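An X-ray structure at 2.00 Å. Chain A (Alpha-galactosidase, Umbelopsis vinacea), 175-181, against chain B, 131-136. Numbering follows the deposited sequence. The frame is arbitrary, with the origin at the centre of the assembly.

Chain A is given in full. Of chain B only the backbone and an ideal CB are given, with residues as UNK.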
ATOM      1  N   ASN A 175     -13.112   5.102   9.739  1.00 10.35           N
ATOM      2  CA  ASN A 175     -13.338   6.306   8.926  1.00 11.17           C
ATOM      3  C   ASN A 175     -14.694   6.262   8.203  1.00 10.90           C
ATOM      4  O   ASN A 175     -15.485   7.200   8.309  1.00 11.09           O
ATOM      5  CB  ASN A 175     -12.217   6.506   7.878  1.00 10.26           C
ATOM      6  CG  ASN A 175     -10.819   6.552   8.495  1.00 11.89           C
ATOM      7  OD1 ASN A 175     -10.571   7.244   9.498  1.00  9.90           O
ATOM      8  ND2 ASN A 175      -9.887   5.818   7.881  1.00 10.47           N
ATOM      9  N   PHE A 176     -14.956   5.186   7.452  1.00 11.27           N
ATOM     10  CA  PHE A 176     -16.096   5.179   6.529  1.00 11.52           C
ATOM     11  C   PHE A 176     -17.443   4.795   7.133  1.00 11.72           C
ATOM     12  O   PHE A 176     -18.494   5.185   6.612  1.00 11.35           O
ATOM     13  CB  PHE A 176     -15.811   4.397   5.218  1.00 11.79           C
ATOM     14  CG  PHE A 176     -15.858   2.869   5.355  1.00 13.29           C
ATOM     15  CD1 PHE A 176     -17.080   2.192   5.516  1.00 11.71           C
ATOM     16  CD2 PHE A 176     -14.677   2.111   5.255  1.00 11.90           C
ATOM     17  CE1 PHE A 176     -17.124   0.781   5.610  1.00 12.51           C
ATOM     18  CE2 PHE A 176     -14.707   0.683   5.372  1.00 13.13           C
ATOM     19  CZ  PHE A 176     -15.945   0.028   5.554  1.00 12.40           C
ATOM     20  N   ALA A 177     -17.411   4.030   8.221  1.00 11.00           N
ATOM     21  CA  ALA A 177     -18.633   3.375   8.730  1.00 11.62           C
ATOM     22  C   ALA A 177     -19.244   4.099   9.929  1.00 11.34           C
ATOM     23  O   ALA A 177     -20.283   3.696  10.438  1.00 11.51           O
ATOM     24  CB  ALA A 177     -18.328   1.916   9.103  1.00 10.80           C
ATOM     25  N   SER A 178     -18.605   5.178  10.367  1.00 12.17           N
ATOM     26  CA  SER A 178     -18.906   5.743  11.685  1.00 12.54           C
ATOM     27  C   SER A 178     -20.280   6.402  11.789  1.00 13.06           C
ATOM     28  O   SER A 178     -20.836   6.482  12.881  1.00 14.81           O
ATOM     29  CB  SER A 178     -17.813   6.722  12.123  1.00 12.11           C
ATOM     30  OG  SER A 178     -17.572   7.660  11.100  1.00 13.59           O
ATOM     31  N   THR A 179     -20.823   6.891  10.679  1.00 12.95           N
ATOM     32  CA  THR A 179     -22.154   7.503  10.737  1.00 13.08           C
ATOM     33  C   THR A 179     -23.236   6.554  10.211  1.00 13.20           C
ATOM     34  O   THR A 179     -24.416   6.863  10.294  1.00 13.77           O
ATOM     35  CB  THR A 179     -22.235   8.859   9.969  1.00 12.70           C
ATOM     36  OG1 THR A 179     -22.140   8.623   8.563  1.00 12.26           O
ATOM     37  CG2 THR A 179     -21.114   9.820  10.411  1.00 11.65           C
ATOM     38  N   ILE A 180     -22.844   5.414   9.651  1.00 13.14           N
ATOM     39  CA  ILE A 180     -23.835   4.496   9.057  1.00 13.34           C
ATOM     40  C   ILE A 180     -24.001   3.153   9.815  1.00 12.87           C
ATOM     41  O   ILE A 180     -24.826   2.332   9.432  1.00 13.48           O
ATOM     42  CB  ILE A 180     -23.514   4.212   7.551  1.00 13.54           C
ATOM     43  CG1 ILE A 180     -22.160   3.500   7.438  1.00 12.81           C
ATOM     44  CG2 ILE A 180     -23.597   5.534   6.693  1.00 14.07           C
ATOM     45  CD1 ILE A 180     -21.960   2.650   6.163  1.00 14.03           C
ATOM     46  N   SER A 181     -23.202   2.928  10.857  1.00 12.29           N
ATOM     47  CA  SER A 181     -23.273   1.690  11.656  1.00 12.37           C
ATOM     48  C   SER A 181     -22.959   1.987  13.126  1.00 12.35           C
ATOM     49  O   SER A 181     -22.487   3.092  13.462  1.00 12.72           O
ATOM     50  CB  SER A 181     -22.326   0.607  11.103  1.00 11.77           C
ATOM     51  OG  SER A 181     -20.958   0.981  11.261  1.00 12.27           O
TER
ATOM     52  N   UNK B 131     -13.191  14.974   8.234  1.00 10.65           N
ATOM     53  CA  UNK B 131     -13.967  14.046   9.067  1.00 12.40           C
ATOM     54  C   UNK B 131     -15.300  13.654   8.431  1.00 12.16           C
ATOM     55  O   UNK B 131     -15.924  14.462   7.748  1.00 11.81           O
ATOM     56  CB  UNK B 131     -14.224  14.671  10.440  1.00 12.40           C
ATOM     57  N   UNK B 132     -15.704  12.399   8.656  1.00 12.00           N
ATOM     58  CA  UNK B 132     -17.031  11.884   8.293  1.00 12.05           C
ATOM     59  C   UNK B 132     -17.335  12.000   6.794  1.00 12.00           C
ATOM     60  O   UNK B 132     -18.418  12.434   6.398  1.00 11.72           O
ATOM     61  CB  UNK B 132     -18.105  12.631   9.086  1.00 12.05           C
ATOM     62  N   UNK B 133     -16.369  11.576   5.975  1.00 12.13           N
ATOM     63  CA  UNK B 133     -16.419  11.815   4.533  1.00 11.92           C
ATOM     64  C   UNK B 133     -17.144  10.712   3.741  1.00 11.71           C
ATOM     65  O   UNK B 133     -17.197  10.750   2.516  1.00 11.56           O
ATOM     66  CB  UNK B 133     -14.993  11.964   3.999  1.00 11.92           C
ATOM     67  N   UNK B 134     -17.719   9.745   4.459  1.00 11.99           N
ATOM     68  CA  UNK B 134     -18.623   8.748   3.858  1.00 11.84           C
ATOM     69  C   UNK B 134     -17.879   7.882   2.823  1.00 12.19           C
ATOM     70  O   UNK B 134     -18.406   7.555   1.739  1.00 11.54           O
ATOM     71  CB  UNK B 134     -19.816   9.444   3.199  1.00 11.84           C
ATOM     72  N   UNK B 135     -16.656   7.502   3.194  1.00 12.48           N
ATOM     73  CA  UNK B 135     -15.792   6.671   2.347  1.00 13.26           C
ATOM     74  C   UNK B 135     -15.322   7.319   1.051  1.00 13.13           C
ATOM     75  O   UNK B 135     -14.821   6.619   0.163  1.00 13.69           O
ATOM     76  CB  UNK B 135     -16.532   5.378   1.999  1.00 13.26           C
ATOM     77  N   UNK B 136     -15.449   8.641   0.934  1.00 12.47           N
ATOM     78  CA  UNK B 136     -15.039   9.335  -0.305  1.00 13.00           C
ATOM     79  C   UNK B 136     -13.546   9.717  -0.318  1.00 12.23           C
ATOM     80  O   UNK B 136     -13.174  10.889  -0.458  1.00 12.17           O
ATOM     81  CB  UNK B 136     -15.884  10.597  -0.489  1.00 13.00           C
TER

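Position 131 lies outside the contact. Its CA-to-CB bond points sideways, no atom of the chain A stretch comes within 5.5 Å of the ideal CB, and phi/psi of -77/145° suit almost any residue, so chain A expresses no preference. The deposited residue is Cys131(B), which is bonded covalently to a group elsewhere in the structure.

Position 132 is more constrained. Its CB, although directed sideways, lies 4.3 Å from CG2 of Thr179(A) and 5.4 Å from OG of Ser178(A), so a methyl and a hydroxyl are both within range. The backbone, at 59/47°, is left-handed, which favours Gly, Asn or Asp, but a longer side chain, aromatic or aliphatic, could cover more of chain A. The residue is Tyr132(B). With chi1 at -57° (m), its ring comes nearer to chain A: CD1 lies 3.5 Å from CG2 of Thr179(A) and 3.3 Å from OG of Ser178(A), the latter at the ring edge, near its plane.

At position 133 the CB again points sideways and has no atom of the chain A stretch within 5.5 Å, while phi/psi of -89/5° are widely tolerated. A small or polar residue would fit. Asn133(B) opens a type I' turn that ends at position 136, and its OD1 accepts a weak hydrogen bond of 3.3 Å from N of the residue at position 136. Its backbone N donates to water 1 (2.9 Å), which in turn donates to O of Asn175(A) (3.0 Å), so the backbone contributes here for any residue other than proline.

Position 134 points away from chain A, and its left-handed backbone (63/42°) again favours Gly, Asn or Asp. Yet OG1 of Thr179(A) offers a polar target to a long, flexible side chain able to fold back, such as Gln, Lys or Arg. Gln134(B) does so, with chi1 and chi2 both m: NE2 donates to OG1 of Thr179(A) at 2.9 Å and also to O of Tyr132(B) at 3.2 Å, which ties the amide to its own loop. Its OE1 accepts from water 2 (3.3 Å), which also donates to O of Phe176(A) (2.7 Å). OE1 of Gln134(B) also lies 3.8 Å from CG2 of Ile180(A).

Position 135 is the most restrictive. Phi is positive (66/15°), and an ideal CB would sit only 3.4 Å from CB of Phe176(A), a tight approach. Both features argue for glycine, and Gly135(B) is found, its CA packing 3.7 Å from CB of Phe176(A).

Position 136 points away into space unoccupied by the chain A stretch, so many residues would serve. Gln136(B) closes the turn through its N, 3.2 Å from O of Asn133(B).

Chain B, residues 131-136: CYNQGQ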
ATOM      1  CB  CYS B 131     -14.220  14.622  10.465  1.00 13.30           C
ATOM      2  SG  CYS B 131     -12.763  14.504  11.548  1.00 19.04           S
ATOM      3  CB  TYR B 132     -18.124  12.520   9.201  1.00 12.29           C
ATOM      4  CG  TYR B 132     -17.834  12.258  10.671  1.00 13.38           C
ATOM      5  CD1 TYR B 132     -17.860  10.940  11.176  1.00 13.54           C
ATOM      6  CD2 TYR B 132     -17.478  13.294  11.548  1.00 11.86           C
ATOM      7  CE1 TYR B 132     -17.581  10.670  12.503  1.00 13.30           C
ATOM      8  CE2 TYR B 132     -17.180  13.024  12.903  1.00 11.75           C
ATOM      9  CZ  TYR B 132     -17.239  11.703  13.363  1.00 13.06           C
ATOM     10  OH  TYR B 132     -16.961  11.388  14.681  1.00 14.25           O
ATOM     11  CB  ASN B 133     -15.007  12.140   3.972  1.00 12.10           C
ATOM     12  CG  ASN B 133     -14.051  10.954   4.010  1.00 12.88           C
ATOM     13  OD1 ASN B 133     -14.448   9.804   3.814  1.00 14.29           O
ATOM     14  ND2 ASN B 133     -12.768  11.238   4.244  1.00 12.66           N
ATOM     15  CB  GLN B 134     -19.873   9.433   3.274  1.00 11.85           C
ATOM     16  CG  GLN B 134     -20.583  10.389   4.269  1.00 12.22           C
ATOM     17  CD  GLN B 134     -21.009   9.680   5.551  1.00 13.33           C
ATOM     18  OE1 GLN B 134     -21.575   8.582   5.498  1.00 13.38           O
ATOM     19  NE2 GLN B 134     -20.750  10.307   6.702  1.00 11.06           N
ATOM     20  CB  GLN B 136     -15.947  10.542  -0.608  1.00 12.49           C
ATOM     21  CG  GLN B 136     -17.411  10.143  -0.947  1.00 13.56           C
ATOM     22  CD  GLN B 136     -18.316  11.356  -1.179  1.00 13.80           C
ATOM     23  OE1 GLN B 136     -17.845  12.433  -1.541  1.00 15.54           O
ATOM     24  NE2 GLN B 136     -19.615  11.178  -0.971  1.00 13.16           N
TER
HETATM   25  O   HOH W   1     -14.368   9.807   7.216  1.00 12.27           O
HETATM   26  O   HOH W   2     -19.926   7.026   7.875  1.00  9.49           O
HETATM   27  O   HOH W   3     -17.706   8.764   7.282  1.00 11.03           O
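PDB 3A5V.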